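Local coordinates for protein lectin 2 (Agrocybe aegerita, PDB 4TQJ) that recognises carbohydrates that end in a non-reducing terminal N-acetylglucosamine, as a fungal lectin with the fold of a beta-propeller, at residues F104-D107 / W111-E114; G52-L55 / V60-I63. The protein carries 1 engineered substitution. All coordinates share one frame; numbering follows the deposited sequence.

Contact 1: F104-D107 / W111-E114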
loop_
_atom_site.group_PDB
_atom_site.type_symbol
_atom_site.label_atom_id
_atom_site.label_comp_id
_atom_site.label_asym_id
_atom_site.label_seq_id
_atom_site.Cartn_x
_atom_site.Cartn_y
_atom_site.Cartn_z
ATOM N N PHE A 104 -12.177 26.828 10.656
ATOM C CA PHE A 104 -10.808 26.386 10.962
ATOM C C PHE A 104 -9.776 27.054 10.056
ATOM O O PHE A 104 -8.688 26.519 9.827
ATOM C CB PHE A 104 -10.685 24.859 10.865
ATOM C CG PHE A 104 -11.575 24.108 11.834
ATOM C CD1 PHE A 104 -11.233 23.989 13.176
ATOM C CD2 PHE A 104 -12.742 23.512 11.398
ATOM C CE1 PHE A 104 -12.064 23.296 14.064
ATOM C CE2 PHE A 104 -13.566 22.820 12.275
ATOM C CZ PHE A 104 -13.228 22.711 13.602
ATOM N N GLY A 105 -10.126 28.227 9.538
ATOM C CA GLY A 105 -9.223 28.973 8.686
ATOM C C GLY A 105 -8.716 30.246 9.341
ATOM O O GLY A 105 -9.232 30.689 10.365
ATOM N N TYR A 106 -7.684 30.825 8.742
ATOM C CA TYR A 106 -7.113 32.075 9.213
ATOM C C TYR A 106 -8.153 33.197 9.185
ATOM O O TYR A 106 -8.194 34.026 10.096
ATOM C CB TYR A 106 -5.933 32.457 8.324
ATOM C CG TYR A 106 -5.135 33.610 8.850
ATOM C CD1 TYR A 106 -4.014 33.395 9.644
ATOM C CD2 TYR A 106 -5.499 34.919 8.560
ATOM C CE1 TYR A 106 -3.273 34.458 10.126
ATOM C CE2 TYR A 106 -4.767 35.984 9.049
ATOM C CZ TYR A 106 -3.660 35.748 9.828
ATOM O OH TYR A 106 -2.935 36.807 10.306
ATOM N N ASP A 107 -8.971 33.217 8.130
ATOM C CA ASP A 107 -10.025 34.215 7.973
ATOM C C ASP A 107 -11.388 33.678 8.397
ATOM O O ASP A 107 -12.326 34.440 8.594
ATOM C CB ASP A 107 -10.108 34.691 6.514
ATOM C CG ASP A 107 -8.904 35.500 6.079
ATOM O OD1 ASP A 107 -8.392 36.291 6.877
ATOM O OD2 ASP A 107 -8.482 35.339 4.917
ATOM N N TRP A 111 -8.420 31.566 13.192
ATOM C CA TRP A 111 -7.433 30.598 13.666
ATOM C C TRP A 111 -6.029 31.086 13.388
ATOM O O TRP A 111 -5.756 31.618 12.314
ATOM C CB TRP A 111 -7.680 29.231 13.023
ATOM C CG TRP A 111 -8.949 28.619 13.486
ATOM C CD1 TRP A 111 -10.207 28.954 13.088
ATOM C CD2 TRP A 111 -9.097 27.571 14.457
ATOM N NE1 TRP A 111 -11.136 28.180 13.745
ATOM C CE2 TRP A 111 -10.480 27.322 14.591
ATOM C CE3 TRP A 111 -8.196 26.818 15.221
ATOM C CZ2 TRP A 111 -10.986 26.353 15.461
ATOM C CZ3 TRP A 111 -8.697 25.853 16.083
ATOM C CH2 TRP A 111 -10.079 25.632 16.199
ATOM N N ARG A 112 -5.140 30.906 14.362
ATOM C CA ARG A 112 -3.753 31.357 14.270
ATOM C C ARG A 112 -2.774 30.237 14.640
ATOM O O ARG A 112 -2.946 29.561 15.655
ATOM C CB ARG A 112 -3.515 32.535 15.219
ATOM C CG ARG A 112 -4.308 33.809 14.889
ATOM C CD ARG A 112 -3.784 34.451 13.610
ATOM N NE ARG A 112 -4.565 35.614 13.201
ATOM C CZ ARG A 112 -5.685 35.555 12.491
ATOM N NH1 ARG A 112 -6.175 34.385 12.112
ATOM N NH2 ARG A 112 -6.325 36.674 12.163
ATOM N N VAL A 113 -1.738 30.060 13.827
ATOM C CA VAL A 113 -0.694 29.079 14.115
ATOM C C VAL A 113 -0.012 29.378 15.460
ATOM O O VAL A 113 0.477 28.464 16.139
ATOM C CB VAL A 113 0.348 29.042 12.964
ATOM C CG1 VAL A 113 1.631 28.346 13.391
ATOM C CG2 VAL A 113 -0.255 28.386 11.735
ATOM N N GLU A 114 -0.002 30.653 15.854
ATOM C CA GLU A 114 0.631 31.077 17.114
ATOM C C GLU A 114 -0.203 30.809 18.380
ATOM O O GLU A 114 0.299 30.937 19.501
ATOM C CB GLU A 114 0.948 32.576 17.062
ATOM C CG GLU A 114 1.812 32.999 15.880
ATOM C CD GLU A 114 1.007 33.347 14.626
ATOM O OE1 GLU A 114 -0.227 33.121 14.590
ATOM O OE2 GLU A 114 1.618 33.859 13.661
HETATM O O HOH W 1 -14.247 27.880 13.007
#

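Contact 2: G52-L55 / V60-I63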
loop_
_atom_site.group_PDB
_atom_site.type_symbol
_atom_site.label_atom_id
_atom_site.label_comp_id
_atom_site.label_asym_id
_atom_site.label_seq_id
_atom_site.Cartn_x
_atom_site.Cartn_y
_atom_site.Cartn_z
ATOM N N GLY A 52 -0.919 28.749 -4.821
ATOM C CA GLY A 52 -2.073 28.863 -3.946
ATOM C C GLY A 52 -1.824 29.818 -2.797
ATOM O O GLY A 52 -2.717 30.087 -1.998
ATOM N N GLY A 53 -0.598 30.321 -2.710
ATOM C CA GLY A 53 -0.234 31.281 -1.681
ATOM C C GLY A 53 -0.201 30.734 -0.263
ATOM O O GLY A 53 -0.527 31.448 0.678
ATOM N N TRP A 54 0.212 29.479 -0.102
ATOM C CA TRP A 54 0.204 28.830 1.209
ATOM C C TRP A 54 1.440 29.173 2.023
ATOM O O TRP A 54 2.559 29.193 1.502
ATOM C CB TRP A 54 0.056 27.312 1.065
ATOM C CG TRP A 54 -1.306 26.903 0.561
ATOM C CD1 TRP A 54 -1.774 27.003 -0.719
ATOM C CD2 TRP A 54 -2.375 26.344 1.336
ATOM N NE1 TRP A 54 -3.069 26.535 -0.790
ATOM C CE2 TRP A 54 -3.461 26.131 0.461
ATOM C CE3 TRP A 54 -2.518 26.005 2.689
ATOM C CZ2 TRP A 54 -4.673 25.594 0.891
ATOM C CZ3 TRP A 54 -3.719 25.470 3.114
ATOM C CH2 TRP A 54 -4.783 25.267 2.218
ATOM N N LEU A 55 1.230 29.441 3.307
ATOM C CA LEU A 55 2.304 29.886 4.184
ATOM C C LEU A 55 2.366 29.073 5.476
ATOM O O LEU A 55 1.335 28.757 6.079
ATOM C CB LEU A 55 2.103 31.367 4.520
ATOM C CG LEU A 55 2.172 32.295 3.305
ATOM C CD1 LEU A 55 1.644 33.691 3.625
ATOM C CD2 LEU A 55 3.594 32.358 2.812
ATOM N N VAL A 60 -2.086 25.364 7.804
ATOM C CA VAL A 60 -1.765 24.035 8.294
ATOM C C VAL A 60 -1.960 23.046 7.150
ATOM O O VAL A 60 -3.014 23.041 6.490
ATOM C CB VAL A 60 -2.678 23.670 9.500
ATOM C CG1 VAL A 60 -2.489 22.227 9.927
ATOM C CG2 VAL A 60 -2.389 24.602 10.656
ATOM N N ARG A 61 -0.948 22.218 6.896
ATOM C CA ARG A 61 -1.025 21.252 5.797
ATOM C C ARG A 61 -0.703 19.823 6.244
ATOM O O ARG A 61 0.392 19.554 6.754
ATOM C CB ARG A 61 -0.104 21.696 4.655
ATOM C CG ARG A 61 -0.669 22.869 3.852
ATOM C CD ARG A 61 0.391 23.526 2.981
ATOM N NE ARG A 61 1.308 24.360 3.764
ATOM C CZ ARG A 61 2.347 25.008 3.253
ATOM N NH1 ARG A 61 2.600 24.921 1.951
ATOM N NH2 ARG A 61 3.132 25.736 4.039
ATOM N N LEU A 62 -1.662 18.913 6.046
ATOM C CA LEU A 62 -1.585 17.569 6.603
ATOM C C LEU A 62 -2.025 16.494 5.606
ATOM O O LEU A 62 -2.383 16.807 4.475
ATOM C CB LEU A 62 -2.444 17.479 7.872
ATOM C CG LEU A 62 -2.113 18.451 9.025
ATOM C CD1 LEU A 62 -3.223 18.455 10.061
ATOM C CD2 LEU A 62 -0.764 18.143 9.665
ATOM N N ILE A 63 -1.973 15.234 6.039
ATOM C CA ILE A 63 -2.491 14.099 5.281
ATOM C C ILE A 63 -3.404 13.302 6.192
ATOM O O ILE A 63 -3.027 12.981 7.322
ATOM C CB ILE A 63 -1.378 13.140 4.832
ATOM C CG1 ILE A 63 -0.387 13.846 3.918
ATOM C CG2 ILE A 63 -1.975 11.933 4.108
ATOM C CD1 ILE A 63 -0.761 13.725 2.458
HETATM O O HOH W 2 4.597 27.533 2.467
#

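Contact 1: F104-D107 / W111-E114
Hydrogen bonding ties the backbone of Gly105 to that of Trp111, whose N donates to Gly105 O at 3.1 Å, within the loop that joins strands 98-101 and 117-121 of two successive propeller blades. A second bond comes from a side chain: Arg112 NH1 reaches Tyr106 O at 2.9 Å, on a lone pair in the carbonyl plane. The same NH1 also donates to Trp111 O, here from well above the carbonyl plane. Stacking lays the guanidinium flat on the Tyr106 ring, the planes 5° apart and Arg112 CZ 3.5 Å from the ring centroid, a cation-pi contact. The bend at chi2 (-70°) folds the arginine back over the tyrosine. Arginine suits because its flat cation can cover the aromatic face tyrosine offers while its N-H groups bond at its edge. Apolar packing joins the other end, where Phe104 CA sits over the indole face of Trp111 in a CH-pi contact and Phe104 CD1 approaches Trp111 CZ2 to 3.3 Å. Tryptophan's broad face covers backbone while NE1 donates to a water. With two carbonyls on NH1 and a ring against its plane, the guanidinium is held in position and rotation, its charge probably stabilised.

Contact 2: G52-L55 / V60-I63
Arg61 projects from the strand toward Trp54, and its side chain can be traced along the indole and then past Trp54 CB to the backbone of Leu55. From CB, the chain first meets the tryptophan at CG, which lies 3.8 Å from Trp54 CE3; the next methylene, Arg61 CD, is just as close to that ring carbon. This flexible aliphatic part suits an arginine placed beside a large apolar ring. The bend at chi3 (-76°) then turns the guanidinium so that one face is set against Trp54 CB, which approaches Arg61 NH1 to 3.6 Å. Strand 60-64 is an outermost strand of a four-stranded antiparallel sheet, one blade of the beta-propeller, and the contact joins it to the loop that arrives from strand 41-44 of another sheet. Tryptophan fits the buried loop position, since Asn46 OD1 takes its NE1 hydrogen bond while ring carbon CE3 packs against the arginine methylenes. At the tip, the two terminal nitrogens diverge. Arg61 NH1 donates to Phe47 O, whereas NH2 passes 3.7 Å from Leu55 C and donates to a water at 2.8 Å. The same water lies 2.8 Å from Trp54 O and can donate to it.

Contact 2 comes first along the chain and closes before contact 1 opens; their centres are 12 Å apart, and their nearest atoms about 4 Å, without touching. The sheet of strands 60-64, 73-77, 82-85 and 98-101 links them: contact 2 uses its first strand and the loop leading into it, and contact 1 lies in the loop leaving its last strand for strand 117-121 of the next sheet. Contact 1 thus lies within an inter-blade connection, whereas contact 2 sets one such connection against the strand it leads into. Arg118 of strand 117-121 neighbours both, bonding to Phe104 O and touching Trp111 in contact 1 and touching Val60 in contact 2. They therefore mark the entry and exit of one blade.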